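Long-range contacts in pirin-like protein YhaK (Escherichia coli, PDB 2VEC), which is a pirin-family bicupin of unsettled biochemical role that lacks quercetin 2,3-dioxygenase activity and belongs to a redox-sensitive enterobacterial subclass: residues 33-38 / 243-248; 86-91 / 111-116; 94-99 / 133-138; 161-166 / 183-188; 167-172 / 179-184. All blocks are in the same frame, centred on the assembly; numbering follows the deposited sequence.

Interaction 1: residues 33-38 / 243-248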
# COMPACT_ATOMS: atom_id res chain seq x y z
N CYS A 33 -10.26 -15.95 8.75
CA CYS A 33 -10.54 -16.07 7.29
C CYS A 33 -11.68 -17.11 7.05
O CYS A 33 -12.08 -17.80 7.99
CB CYS A 33 -9.23 -16.41 6.53
SG CYS A 33 -9.11 -15.96 4.73
N GLY A 34 -12.24 -17.23 5.85
CA GLY A 34 -11.91 -16.42 4.69
C GLY A 34 -13.02 -15.50 4.24
O GLY A 34 -12.74 -14.35 3.80
N GLN A 35 -14.25 -16.02 4.36
CA GLN A 35 -15.48 -15.36 3.88
C GLN A 35 -15.75 -14.02 4.54
O GLN A 35 -15.90 -13.01 3.84
CB GLN A 35 -16.71 -16.27 3.98
CG GLN A 35 -17.03 -17.08 2.69
CD GLN A 35 -16.71 -16.29 1.40
OE1 GLN A 35 -17.37 -15.27 1.12
NE2 GLN A 35 -15.69 -16.78 0.61
N ALA A 36 -15.78 -14.02 5.87
CA ALA A 36 -15.93 -12.77 6.64
C ALA A 36 -14.58 -12.10 6.92
O ALA A 36 -14.50 -10.87 6.91
CB ALA A 36 -16.67 -13.03 7.92
N ASP A 37 -13.55 -12.90 7.17
CA ASP A 37 -12.23 -12.40 7.61
C ASP A 37 -12.43 -11.41 8.77
O ASP A 37 -11.92 -10.28 8.75
CB ASP A 37 -11.48 -11.79 6.40
CG ASP A 37 -10.03 -11.46 6.70
OD1 ASP A 37 -9.51 -11.87 7.76
OD2 ASP A 37 -9.37 -10.79 5.86
N TYR A 38 -13.18 -11.85 9.80
CA TYR A 38 -13.79 -10.92 10.76
C TYR A 38 -12.85 -9.91 11.42
O TYR A 38 -13.16 -8.71 11.46
CB TYR A 38 -14.65 -11.64 11.81
CG TYR A 38 -16.08 -11.81 11.38
CD1 TYR A 38 -16.83 -10.72 10.90
CD2 TYR A 38 -16.71 -13.06 11.45
CE1 TYR A 38 -18.17 -10.87 10.51
CE2 TYR A 38 -18.04 -13.23 11.06
CZ TYR A 38 -18.77 -12.13 10.59
OH TYR A 38 -20.08 -12.31 10.21
N ALA A 243 -11.79 -12.60 -7.04
CA ALA A 243 -12.10 -12.68 -5.61
C ALA A 243 -12.70 -14.02 -5.24
O ALA A 243 -13.59 -14.52 -5.91
CB ALA A 243 -13.01 -11.53 -5.17
N ASP A 244 -12.18 -14.60 -4.15
CA ASP A 244 -12.72 -15.83 -3.61
C ASP A 244 -13.53 -15.62 -2.37
O ASP A 244 -14.08 -16.57 -1.82
CB ASP A 244 -11.59 -16.80 -3.32
CG ASP A 244 -10.91 -17.24 -4.57
OD1 ASP A 244 -11.63 -17.69 -5.48
OD2 ASP A 244 -9.68 -17.10 -4.65
N SER A 245 -13.60 -14.35 -1.94
CA SER A 245 -14.54 -13.88 -0.92
C SER A 245 -14.62 -12.37 -1.13
O SER A 245 -13.90 -11.84 -1.98
CB SER A 245 -14.02 -14.18 0.48
OG SER A 245 -12.77 -13.53 0.74
N PRO A 246 -15.45 -11.65 -0.34
CA PRO A 246 -15.37 -10.18 -0.45
C PRO A 246 -13.94 -9.72 -0.21
O PRO A 246 -13.30 -10.22 0.71
CB PRO A 246 -16.31 -9.69 0.65
CG PRO A 246 -17.32 -10.83 0.82
CD PRO A 246 -16.50 -12.09 0.61
N LEU A 247 -13.42 -8.82 -1.04
CA LEU A 247 -11.98 -8.61 -1.11
C LEU A 247 -11.61 -7.12 -1.08
O LEU A 247 -12.28 -6.31 -1.70
CB LEU A 247 -11.47 -9.20 -2.42
CG LEU A 247 -10.00 -9.00 -2.78
CD1 LEU A 247 -9.15 -9.90 -1.90
CD2 LEU A 247 -9.78 -9.25 -4.28
N ARG A 248 -10.54 -6.78 -0.34
CA ARG A 248 -9.83 -5.53 -0.60
C ARG A 248 -8.39 -5.96 -0.78
O ARG A 248 -7.87 -6.77 0.03
CB ARG A 248 -9.96 -4.54 0.54
CG ARG A 248 -11.30 -3.80 0.55
CD ARG A 248 -11.28 -2.73 1.63
NE ARG A 248 -10.27 -1.68 1.41
CZ ARG A 248 -10.18 -0.63 2.22
NH1 ARG A 248 -11.04 -0.53 3.25
NH2 ARG A 248 -9.25 0.29 2.00

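Interaction 2: residues 86-91 / 111-116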
# COMPACT_ATOMS: atom_id res chain seq x y z
N ASP A 86 10.06 6.62 0.72
CA ASP A 86 8.82 7.37 0.87
C ASP A 86 7.80 6.45 1.46
O ASP A 86 7.86 5.23 1.28
CB ASP A 86 8.35 7.86 -0.48
CG ASP A 86 9.28 8.95 -1.04
OD1 ASP A 86 9.97 9.63 -0.24
OD2 ASP A 86 9.31 9.11 -2.27
N ILE A 87 6.85 7.06 2.16
CA ILE A 87 5.91 6.29 2.99
C ILE A 87 4.52 6.51 2.45
O ILE A 87 4.08 7.64 2.31
CB ILE A 87 5.96 6.80 4.47
CG1 ILE A 87 7.38 6.76 5.06
CG2 ILE A 87 4.95 6.08 5.37
CD1 ILE A 87 8.06 5.43 4.99
N LEU A 88 3.80 5.43 2.16
CA LEU A 88 2.41 5.58 1.75
C LEU A 88 1.53 4.86 2.73
O LEU A 88 1.69 3.64 2.92
CB LEU A 88 2.25 5.01 0.34
CG LEU A 88 1.00 5.40 -0.48
CD1 LEU A 88 1.30 5.28 -1.98
CD2 LEU A 88 -0.19 4.51 -0.08
N ASN A 89 0.60 5.60 3.35
CA ASN A 89 -0.31 5.06 4.34
C ASN A 89 -1.72 4.97 3.77
O ASN A 89 -2.20 5.91 3.10
CB ASN A 89 -0.34 5.96 5.61
CG ASN A 89 1.02 5.98 6.36
OD1 ASN A 89 1.76 5.00 6.32
ND2 ASN A 89 1.38 7.10 6.92
N VAL A 90 -2.38 3.86 4.03
CA VAL A 90 -3.74 3.69 3.65
C VAL A 90 -4.45 3.49 4.98
O VAL A 90 -4.20 2.51 5.69
CB VAL A 90 -3.90 2.45 2.75
CG1 VAL A 90 -5.40 2.18 2.42
CG2 VAL A 90 -3.03 2.60 1.48
N ILE A 91 -5.23 4.48 5.35
CA ILE A 91 -6.01 4.39 6.60
C ILE A 91 -7.20 3.47 6.40
O ILE A 91 -8.08 3.75 5.59
CB ILE A 91 -6.52 5.74 7.09
CG1 ILE A 91 -5.40 6.80 7.04
CG2 ILE A 91 -7.05 5.58 8.54
CD1 ILE A 91 -4.16 6.45 7.85
N GLY A 111 -10.41 5.51 4.69
CA GLY A 111 -10.82 5.76 3.33
C GLY A 111 -9.88 6.67 2.53
O GLY A 111 -10.13 6.92 1.35
N GLU A 112 -8.83 7.17 3.19
CA GLU A 112 -7.84 8.01 2.56
C GLU A 112 -6.50 7.31 2.48
O GLU A 112 -6.18 6.50 3.36
CB GLU A 112 -7.63 9.30 3.35
CG GLU A 112 -8.85 10.26 3.31
CD GLU A 112 -8.57 11.53 4.10
OE1 GLU A 112 -8.66 11.50 5.36
OE2 GLU A 112 -8.22 12.54 3.48
N ALA A 113 -5.75 7.65 1.44
CA ALA A 113 -4.36 7.26 1.29
C ALA A 113 -3.48 8.52 1.36
O ALA A 113 -3.85 9.59 0.83
CB ALA A 113 -4.15 6.50 -0.05
N LEU A 114 -2.34 8.40 2.01
CA LEU A 114 -1.46 9.53 2.27
C LEU A 114 -0.07 9.15 1.77
O LEU A 114 0.42 8.07 2.13
CB LEU A 114 -1.42 9.77 3.78
CG LEU A 114 -0.30 10.60 4.44
CD1 LEU A 114 -0.38 12.08 4.00
CD2 LEU A 114 -0.45 10.54 5.93
N LEU A 115 0.58 10.03 1.01
CA LEU A 115 1.98 9.83 0.65
C LEU A 115 2.87 10.89 1.31
O LEU A 115 2.65 12.09 1.17
CB LEU A 115 2.17 9.85 -0.88
CG LEU A 115 3.61 9.67 -1.35
CD1 LEU A 115 4.10 8.21 -1.17
CD2 LEU A 115 3.81 10.09 -2.81
N LEU A 116 3.87 10.44 2.06
CA LEU A 116 4.89 11.36 2.61
C LEU A 116 6.17 11.13 1.84
O LEU A 116 6.71 10.02 1.89
CB LEU A 116 5.09 11.07 4.11
CG LEU A 116 3.82 11.16 4.96
CD1 LEU A 116 4.10 10.66 6.38
CD2 LEU A 116 3.36 12.63 4.98

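Interaction 3: residues 94-99 / 133-138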
# COMPACT_ATOMS: atom_id res chain seq x y z
N GLY A 94 -10.38 4.44 11.63
CA GLY A 94 -10.02 5.54 12.51
C GLY A 94 -9.43 6.76 11.81
O GLY A 94 -9.72 7.02 10.65
N GLU A 95 -8.60 7.49 12.54
CA GLU A 95 -8.07 8.77 12.08
C GLU A 95 -6.76 9.02 12.79
O GLU A 95 -6.57 8.66 13.95
CB GLU A 95 -9.06 9.94 12.37
CG GLU A 95 -9.80 9.83 13.68
CD GLU A 95 -10.57 11.07 14.06
OE1 GLU A 95 -10.54 12.08 13.30
OE2 GLU A 95 -11.20 11.04 15.14
N ALA A 96 -5.85 9.68 12.08
CA ALA A 96 -4.51 9.88 12.57
C ALA A 96 -3.98 11.22 12.12
O ALA A 96 -4.40 11.74 11.09
CB ALA A 96 -3.62 8.77 12.05
N GLU A 97 -3.05 11.77 12.90
CA GLU A 97 -2.32 12.97 12.48
C GLU A 97 -0.83 12.64 12.27
O GLU A 97 -0.25 11.87 13.05
CB GLU A 97 -2.53 14.12 13.47
CG GLU A 97 -1.68 15.33 13.17
CD GLU A 97 -2.24 16.63 13.68
OE1 GLU A 97 -2.75 16.68 14.82
OE2 GLU A 97 -2.13 17.62 12.93
N TYR A 98 -0.24 13.21 11.23
CA TYR A 98 1.16 12.95 10.84
C TYR A 98 1.92 14.24 10.91
O TYR A 98 1.54 15.20 10.24
CB TYR A 98 1.22 12.36 9.42
CG TYR A 98 0.55 11.03 9.40
CD1 TYR A 98 1.27 9.87 9.65
CD2 TYR A 98 -0.83 10.93 9.23
CE1 TYR A 98 0.63 8.64 9.70
CE2 TYR A 98 -1.47 9.71 9.25
CZ TYR A 98 -0.74 8.57 9.51
OH TYR A 98 -1.36 7.35 9.56
N ARG A 99 2.96 14.30 11.73
CA ARG A 99 3.73 15.54 11.87
C ARG A 99 5.20 15.29 11.60
O ARG A 99 5.70 14.19 11.83
CB ARG A 99 3.55 16.15 13.27
CG ARG A 99 2.11 16.44 13.63
CD ARG A 99 1.98 17.28 14.92
NE ARG A 99 0.65 17.89 15.00
CZ ARG A 99 -0.02 18.09 16.14
NH1 ARG A 99 0.52 17.73 17.31
NH2 ARG A 99 -1.23 18.66 16.12
N LYS A 133 -11.35 5.56 20.50
CA LYS A 133 -11.42 4.49 19.49
C LYS A 133 -10.05 4.30 18.89
O LYS A 133 -9.28 5.26 18.74
CB LYS A 133 -12.44 4.87 18.38
CG LYS A 133 -13.87 5.27 18.81
CD LYS A 133 -14.97 4.85 17.79
CE LYS A 133 -16.35 5.42 18.07
NZ LYS A 133 -16.94 4.88 19.37
N PRO A 134 -9.67 3.04 18.50
CA PRO A 134 -8.36 2.76 17.91
C PRO A 134 -8.23 3.16 16.47
O PRO A 134 -9.19 3.61 15.83
CB PRO A 134 -8.23 1.24 18.01
CG PRO A 134 -9.72 0.83 17.80
CD PRO A 134 -10.49 1.79 18.62
N LEU A 135 -7.01 2.96 15.95
CA LEU A 135 -6.62 3.24 14.52
C LEU A 135 -5.91 2.06 13.82
O LEU A 135 -5.01 1.45 14.39
CB LEU A 135 -5.69 4.45 14.44
CG LEU A 135 -4.82 4.73 13.19
CD1 LEU A 135 -5.58 5.40 12.04
CD2 LEU A 135 -3.63 5.61 13.57
N THR A 136 -6.29 1.76 12.56
CA THR A 136 -5.66 0.69 11.78
C THR A 136 -5.21 1.25 10.43
O THR A 136 -5.96 1.92 9.74
CB THR A 136 -6.62 -0.48 11.48
OG1 THR A 136 -7.20 -0.97 12.69
CG2 THR A 136 -5.85 -1.65 10.76
N ARG A 137 -3.97 0.98 10.05
CA ARG A 137 -3.52 1.52 8.79
C ARG A 137 -2.47 0.63 8.18
O ARG A 137 -1.70 -0.01 8.90
CB ARG A 137 -3.03 2.95 8.93
CG ARG A 137 -1.85 3.15 9.84
CD ARG A 137 -0.60 3.30 9.02
NE ARG A 137 0.54 3.39 9.94
CZ ARG A 137 1.35 2.38 10.23
NH1 ARG A 137 1.16 1.20 9.65
NH2 ARG A 137 2.35 2.57 11.07
N MET A 138 -2.45 0.59 6.85
CA MET A 138 -1.47 -0.21 6.13
C MET A 138 -0.46 0.80 5.61
O MET A 138 -0.80 1.96 5.35
CB MET A 138 -2.15 -0.95 5.00
CG MET A 138 -1.18 -1.65 4.04
SD MET A 138 -2.02 -2.90 3.05
CE MET A 138 -2.40 -4.17 4.27
O HOH W 1 -8.87 6.47 15.47

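Interaction 4: residues 161-166 / 183-188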
# COMPACT_ATOMS: atom_id res chain seq x y z
N GLY A 161 -14.13 1.56 -5.80
CA GLY A 161 -14.71 0.87 -6.95
C GLY A 161 -13.94 -0.44 -7.19
O GLY A 161 -13.04 -0.80 -6.41
N LYS A 162 -14.28 -1.16 -8.25
CA LYS A 162 -13.58 -2.44 -8.54
C LYS A 162 -12.07 -2.28 -8.55
O LYS A 162 -11.36 -3.09 -7.93
CB LYS A 162 -14.04 -3.05 -9.85
CG LYS A 162 -15.52 -3.43 -9.89
CD LYS A 162 -15.86 -4.25 -11.16
CE LYS A 162 -14.91 -5.47 -11.33
NZ LYS A 162 -15.27 -6.23 -12.57
N GLN A 163 -11.57 -1.26 -9.26
CA GLN A 163 -10.13 -0.97 -9.20
C GLN A 163 -9.88 0.50 -9.35
O GLN A 163 -10.60 1.17 -10.11
CB GLN A 163 -9.34 -1.73 -10.28
CG GLN A 163 -9.81 -1.48 -11.75
CD GLN A 163 -8.76 -2.03 -12.71
OE1 GLN A 163 -7.62 -1.51 -12.78
NE2 GLN A 163 -9.10 -3.11 -13.41
N GLN A 164 -8.91 1.03 -8.62
CA GLN A 164 -8.54 2.44 -8.76
C GLN A 164 -7.03 2.53 -8.81
O GLN A 164 -6.35 1.86 -8.05
CB GLN A 164 -9.08 3.28 -7.59
CG GLN A 164 -8.76 4.77 -7.71
CD GLN A 164 -9.27 5.59 -6.53
OE1 GLN A 164 -9.64 5.07 -5.49
NE2 GLN A 164 -9.27 6.91 -6.69
N LEU A 165 -6.49 3.34 -9.71
CA LEU A 165 -5.07 3.65 -9.68
C LEU A 165 -4.89 4.74 -8.63
O LEU A 165 -5.45 5.84 -8.76
CB LEU A 165 -4.64 4.14 -11.08
CG LEU A 165 -3.22 4.67 -11.19
CD1 LEU A 165 -2.21 3.48 -11.06
CD2 LEU A 165 -3.05 5.39 -12.49
N ILE A 166 -4.19 4.43 -7.54
CA ILE A 166 -4.13 5.38 -6.43
C ILE A 166 -2.76 6.05 -6.35
O ILE A 166 -2.59 7.03 -5.61
CB ILE A 166 -4.57 4.74 -5.08
CG1 ILE A 166 -3.59 3.63 -4.62
CG2 ILE A 166 -6.05 4.25 -5.17
CD1 ILE A 166 -3.75 3.22 -3.11
N TRP A 183 3.29 1.79 -10.10
CA TRP A 183 1.84 2.08 -10.25
C TRP A 183 1.15 1.25 -9.19
O TRP A 183 1.39 0.04 -9.10
CB TRP A 183 1.29 1.72 -11.64
CG TRP A 183 1.67 2.69 -12.75
CD1 TRP A 183 0.86 3.62 -13.34
CD2 TRP A 183 2.93 2.77 -13.43
NE1 TRP A 183 1.54 4.29 -14.34
CE2 TRP A 183 2.81 3.77 -14.42
CE3 TRP A 183 4.13 2.07 -13.32
CZ2 TRP A 183 3.86 4.12 -15.27
CZ3 TRP A 183 5.20 2.43 -14.18
CH2 TRP A 183 5.05 3.44 -15.14
N LEU A 184 0.30 1.89 -8.40
CA LEU A 184 -0.32 1.20 -7.26
C LEU A 184 -1.81 1.23 -7.45
O LEU A 184 -2.38 2.31 -7.70
CB LEU A 184 -0.01 1.94 -5.96
CG LEU A 184 -0.61 1.40 -4.65
CD1 LEU A 184 -0.18 -0.10 -4.41
CD2 LEU A 184 -0.22 2.25 -3.40
N HIS A 185 -2.43 0.07 -7.33
CA HIS A 185 -3.86 -0.08 -7.56
C HIS A 185 -4.50 -0.62 -6.29
O HIS A 185 -3.93 -1.53 -5.64
CB HIS A 185 -4.13 -1.08 -8.69
CG HIS A 185 -3.43 -0.74 -9.98
ND1 HIS A 185 -4.03 -0.02 -10.99
CD2 HIS A 185 -2.20 -1.06 -10.43
CE1 HIS A 185 -3.20 0.10 -12.01
NE2 HIS A 185 -2.07 -0.52 -11.70
N HIS A 186 -5.67 -0.09 -5.98
CA HIS A 186 -6.52 -0.53 -4.86
C HIS A 186 -7.72 -1.23 -5.46
O HIS A 186 -8.37 -0.68 -6.34
CB HIS A 186 -6.95 0.67 -4.02
CG HIS A 186 -7.80 0.30 -2.82
ND1 HIS A 186 -9.03 0.86 -2.58
CD2 HIS A 186 -7.57 -0.55 -1.78
CE1 HIS A 186 -9.56 0.35 -1.48
NE2 HIS A 186 -8.68 -0.49 -0.95
N ILE A 187 -8.00 -2.44 -4.97
CA ILE A 187 -9.01 -3.34 -5.55
C ILE A 187 -10.10 -3.66 -4.54
O ILE A 187 -9.80 -4.02 -3.42
CB ILE A 187 -8.33 -4.69 -6.01
CG1 ILE A 187 -7.41 -4.42 -7.19
CG2 ILE A 187 -9.38 -5.78 -6.45
CD1 ILE A 187 -5.92 -4.45 -6.84
N VAL A 188 -11.36 -3.52 -4.92
CA VAL A 188 -12.47 -3.86 -4.02
C VAL A 188 -13.44 -4.67 -4.85
O VAL A 188 -14.05 -4.12 -5.79
CB VAL A 188 -13.19 -2.57 -3.42
CG1 VAL A 188 -14.28 -2.98 -2.40
CG2 VAL A 188 -12.13 -1.64 -2.74
O HOH W 2 -10.90 0.55 -5.84
O HOH W 3 -6.72 0.36 -11.45
O HOH W 4 -10.47 2.59 -4.34

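Interaction 5: residues 167-172 / 179-184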
# COMPACT_ATOMS: atom_id res chain seq x y z
N ALA A 167 -1.78 5.53 -7.09
CA ALA A 167 -0.48 6.23 -7.17
C ALA A 167 0.23 5.86 -8.45
O ALA A 167 0.15 4.70 -8.89
CB ALA A 167 0.38 5.88 -5.93
N SER A 168 0.95 6.82 -9.05
CA SER A 168 1.65 6.58 -10.28
C SER A 168 2.75 7.63 -10.45
O SER A 168 2.81 8.61 -9.67
CB SER A 168 0.66 6.70 -11.44
OG SER A 168 0.06 8.01 -11.44
N PRO A 169 3.65 7.41 -11.42
CA PRO A 169 4.79 8.29 -11.64
C PRO A 169 4.38 9.74 -11.96
O PRO A 169 5.10 10.67 -11.57
CB PRO A 169 5.53 7.64 -12.83
CG PRO A 169 5.17 6.21 -12.74
CD PRO A 169 3.70 6.23 -12.30
N GLU A 170 3.25 9.91 -12.65
CA GLU A 170 2.83 11.24 -13.06
C GLU A 170 1.51 11.68 -12.47
O GLU A 170 1.02 12.76 -12.81
CB GLU A 170 2.75 11.33 -14.60
CG GLU A 170 4.07 11.04 -15.29
CD GLU A 170 5.25 11.90 -14.79
OE1 GLU A 170 5.07 13.11 -14.55
OE2 GLU A 170 6.37 11.35 -14.64
N GLY A 171 0.93 10.87 -11.57
CA GLY A 171 -0.36 11.18 -10.96
C GLY A 171 -1.50 11.07 -11.97
O GLY A 171 -2.48 11.80 -11.87
N ALA A 172 -1.35 10.17 -12.94
CA ALA A 172 -2.36 9.95 -13.97
C ALA A 172 -3.71 9.61 -13.36
O ALA A 172 -3.79 8.96 -12.31
CB ALA A 172 -1.92 8.79 -14.90
N ARG A 179 7.61 9.60 -6.90
CA ARG A 179 8.89 9.83 -7.55
C ARG A 179 9.64 8.51 -7.81
O ARG A 179 10.84 8.52 -8.07
CB ARG A 179 9.74 10.81 -6.74
CG ARG A 179 9.96 10.43 -5.30
CD ARG A 179 10.87 11.43 -4.66
NE ARG A 179 10.93 11.24 -3.22
CZ ARG A 179 11.53 12.07 -2.37
NH1 ARG A 179 12.18 13.17 -2.82
NH2 ARG A 179 11.49 11.77 -1.07
N GLN A 180 8.90 7.40 -7.72
CA GLN A 180 9.32 6.07 -8.21
C GLN A 180 8.51 5.71 -9.44
O GLN A 180 7.40 6.24 -9.61
CB GLN A 180 9.06 4.96 -7.17
CG GLN A 180 9.81 5.15 -5.86
CD GLN A 180 9.13 6.18 -4.91
OE1 GLN A 180 7.95 6.47 -5.02
NE2 GLN A 180 9.91 6.74 -4.00
N GLN A 181 9.04 4.80 -10.27
CA GLN A 181 8.32 4.29 -11.45
C GLN A 181 7.42 3.13 -11.05
O GLN A 181 7.64 1.97 -11.43
CB GLN A 181 9.31 3.84 -12.54
CG GLN A 181 9.97 4.96 -13.28
CD GLN A 181 8.99 5.95 -13.87
OE1 GLN A 181 9.03 7.13 -13.52
NE2 GLN A 181 8.08 5.48 -14.75
N VAL A 182 6.42 3.44 -10.22
CA VAL A 182 5.60 2.43 -9.59
C VAL A 182 4.13 2.79 -9.84
O VAL A 182 3.79 3.99 -9.88
CB VAL A 182 5.88 2.40 -8.03
CG1 VAL A 182 4.80 1.65 -7.24
CG2 VAL A 182 7.25 1.79 -7.79
N TRP A 183 3.29 1.79 -10.10
CA TRP A 183 1.84 2.08 -10.25
C TRP A 183 1.15 1.25 -9.19
O TRP A 183 1.39 0.04 -9.10
CB TRP A 183 1.29 1.72 -11.64
CG TRP A 183 1.67 2.69 -12.75
CD1 TRP A 183 0.86 3.62 -13.34
CD2 TRP A 183 2.93 2.77 -13.43
NE1 TRP A 183 1.54 4.29 -14.34
CE2 TRP A 183 2.81 3.77 -14.42
CE3 TRP A 183 4.13 2.07 -13.32
CZ2 TRP A 183 3.86 4.12 -15.27
CZ3 TRP A 183 5.20 2.43 -14.18
CH2 TRP A 183 5.05 3.44 -15.14
N LEU A 184 0.30 1.89 -8.40
CA LEU A 184 -0.32 1.20 -7.26
C LEU A 184 -1.81 1.23 -7.45
O LEU A 184 -2.38 2.31 -7.70
CB LEU A 184 -0.01 1.94 -5.96
CG LEU A 184 -0.61 1.40 -4.65
CD1 LEU A 184 -0.18 -0.10 -4.41
CD2 LEU A 184 -0.22 2.25 -3.40

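Interaction 1: residues 33-38 / 243-248
A small polar surface contact joins Gly34 and Gln35, in the N-terminal loop ahead of strand 45-48, to Asp244, Ser245 and Pro246, the turn between strands 238-243 and 247-254. Two hydrogen bonds carry it. The Gln35 amide donates through NE2 to Asp244 O at 2.9 Å; the acceptor lies in the plane of the amide, and NE2 comes in on a lone pair in the carbonyl plane, although the angle at the hydrogen is a bent 137°. Ser245 OG donates to Gly34 O at 3.2 Å from above that carbonyl's plane. A chi1 of 61° holds OG between the backbone N and carbonyl carbon of Ser245, and the same oxygen is also bonded to Lys212 N.

YhaK is a bicupin, and this contact ties the chain's N-terminal loop to the C-terminal cupin. The link is reinforced by the disulfide between Cys33 and Cys227 and by Asp37, which reaches Gly211 N in the C-terminal half. Gly34 follows a cis peptide bond.

Around the two bonds the packing is thin. The Gln35 side chain bends at chi2 (-35°) and lays its amide against Ser245 CB, 3.1 Å from NE2. Its other branch, OE1, sits 3.3 Å from Pro246 CD, with the glutamine chain and the proline ring crossing at about a right angle.

Interaction 2: residues 86-91 / 111-116
Ile87, Asn89 and Ile91 meet Leu116, Leu114, Glu112 and Gly111 along two antiparallel strands of the N-terminal cupin's six-stranded sheet. Ile87 with Leu116 and Asn89 with Leu114 are hydrogen-bonded pairs, each closed by two backbone bonds; the shortest runs from Leu114 N to Asn89 O at 2.7 Å. Leu88 with Leu115, between them, and Val90 with Ala113, just past Asn89, are non-hydrogen-bonded pairs. At the far end Ile91 N reaches Glu112 O, and Gly111 N returns to Ile91 O at 3.1 Å, tilted from the carbonyl plane. Gly111 has a positive phi (96°) as the chain enters the strand.

On one face, the Leu115 CD1 methyl lies 4.0 Å from Leu88 CB, and Ala113 CB sits 4.3 Å from Val90 CG2. On the other, the side chains of Asn89 and Leu114 run side by side in the same direction, with Asn89 ND2 4.0 Å from Leu114 CD2.

Farther out, strand 135-143 pairs with the other edge of 86-91, and strand 153-157 borders 112-116. Tyr98 from the facing sheet covers Asn89, Ile91 and Leu114, while Gln139 takes Asn89 OD1. Asp86 forms a salt bridge with Arg179 and a hydrogen bond with Gln180, a polar link to the C-terminal half, and also accepts from nearby Thr118 N. Asp86 CB lies 3.6 Å from Leu116 O.

Interaction 3: residues 94-99 / 133-138
Leu135 pushes its two methyls against the start of strand 95-100: CD2 lies 3.5 Å from Ala96 CB, and CD1 3.7 Å from Glu95 N. Here the two sheets of the N-terminal cupin's beta sandwich approach each other, strands 95-99 and 135-138 running 65° apart with their axes 7.4 Å apart at the closest. With CG anti to the backbone N (chi1 162°), the leucine extends toward the facing strand. Gly94, which has a positive phi, passes close to Leu135, and Gly94 CA is 3.9 Å from Pro134 O. No direct hydrogen bond crosses; instead one water accepts from Glu95 N (3.1 Å) and donates to Pro134 O (2.9 Å).

Deeper between the sheets Tyr98 and Arg137 meet, with ring and guanidinium planes turned 37° apart. Glu126 binds both, as hydrogen-bond partner of the tyrosine and salt-bridge partner of Arg137 NE, while Asn67 takes Arg137 NH1. Tyr98 OH sits near the plane of the guanidinium, at its edge, and 4.2 Å from Arg137 CD.

Interaction 4: residues 161-166 / 183-188
His186 O is gripped by Gln164 N at 2.9 Å and by a water that also donates to Gly161 O. This carbonyl belongs to an antiparallel pair of strands, 163-166 and 183-188, in the six-stranded sheet of the C-terminal cupin. Gln164 and His186 form the hydrogen-bonded pair, His186 N returning to Gln164 O. Farther along, Ile166 N donates to Leu184 O at 2.8 Å, whereas Val188 N approaches Lys162 O from above the carbonyl plane.

Two further waters join side chains. One links Gln163 OE1 with His185 ND1; another links Gln164 OE1 with His186 ND1, lying in the plane of the His186 ring at its edge. Asn159 N also holds Gln164 OE1, and Arg248 NE is hydrogen-bonded to His186 NE2.

Among the apolar groups, Ile166 CD1 packs on Leu184 CD2 at 3.7 Å, and Ile166 CG2 meets His186 CB. Leu165, whose chi1 of 173° turns CG away from its own backbone N, brings CD1 to two rings. Leu165 CD1 makes a CH-pi contact over one face of His185, 4.0 Å from the ring centroid, and lies in the plane of the Trp183 ring at its edge, 3.8 Å from Trp183 CD1.

Interaction 5: residues 167-172 / 179-184
Pro169 and Trp183 make the main apolar contact. Pro169 CD lies over one face of the Trp183 indole as a CH-pi contact, 3.6 Å from the centroid of the five-membered ring and 20° off its normal, while Pro169 CG reaches across to the six-membered ring, 3.5 Å from Trp183 CZ2. Proline and indole side chains cross at about a right angle. Ser168 CB adds a contact with Trp183 CD1 at 3.6 Å. From another direction the Gln181 side chain, bent at chi2 (-53°), brings its amide to the proline, with Gln181 OE1 3.6 Å from Pro169 CB and Gln181 NE2 equally near Pro169 CG. Ala167 CB and Leu184 CB pack at 4.0 Å.

The backbone bonds are few. Ala167 and Leu184 form an antiparallel hydrogen-bonded pair, in which Leu184 N donates to Ala167 O at 2.9 Å and the return bond from Ala167 N is weak. Beyond it regular pairing stops: Gln181 is the centre of an inverse gamma turn, and Val182 O, buried here without a hydrogen-bond partner, receives a CA-H...O contact from Ser168 CA at 3.4 Å.

This is where the two strands of the C-terminal cupin sheet part into loops. Strand 247-254 flanks Val182 and Trp183, His200 stacks on the indole, and Ser175 bonds Ser168 OG. Gln180 NE2 bonds Asp143 O, while Leu184 packs on Leu140 of strand 135-143, joining this end of the sheet to the N-terminal cupin.

In the fold
From the N terminus, interaction 1 closes the longest loop, bringing 33-38 to 243-248 with all four other contacts nested inside. Interactions 2 and 3 cross, since 94-99 lies between 86-91 and 111-116 while 133-138 follows; one pairs strands within a sheet of the N-terminal cupin, the other brings its two sheets together. After both have closed, interactions 4 and 5 form in the C-terminal cupin along strands 163-168 and 183-189, sharing Trp183 and Leu184, with the shorter loop of 5 inside that of 4. Arg248 of interaction 1 bonds His186 of interaction 4 within the C-terminal cupin, whereas the Asp86-Arg179 salt bridge between interactions 2 and 5 joins the two cupins.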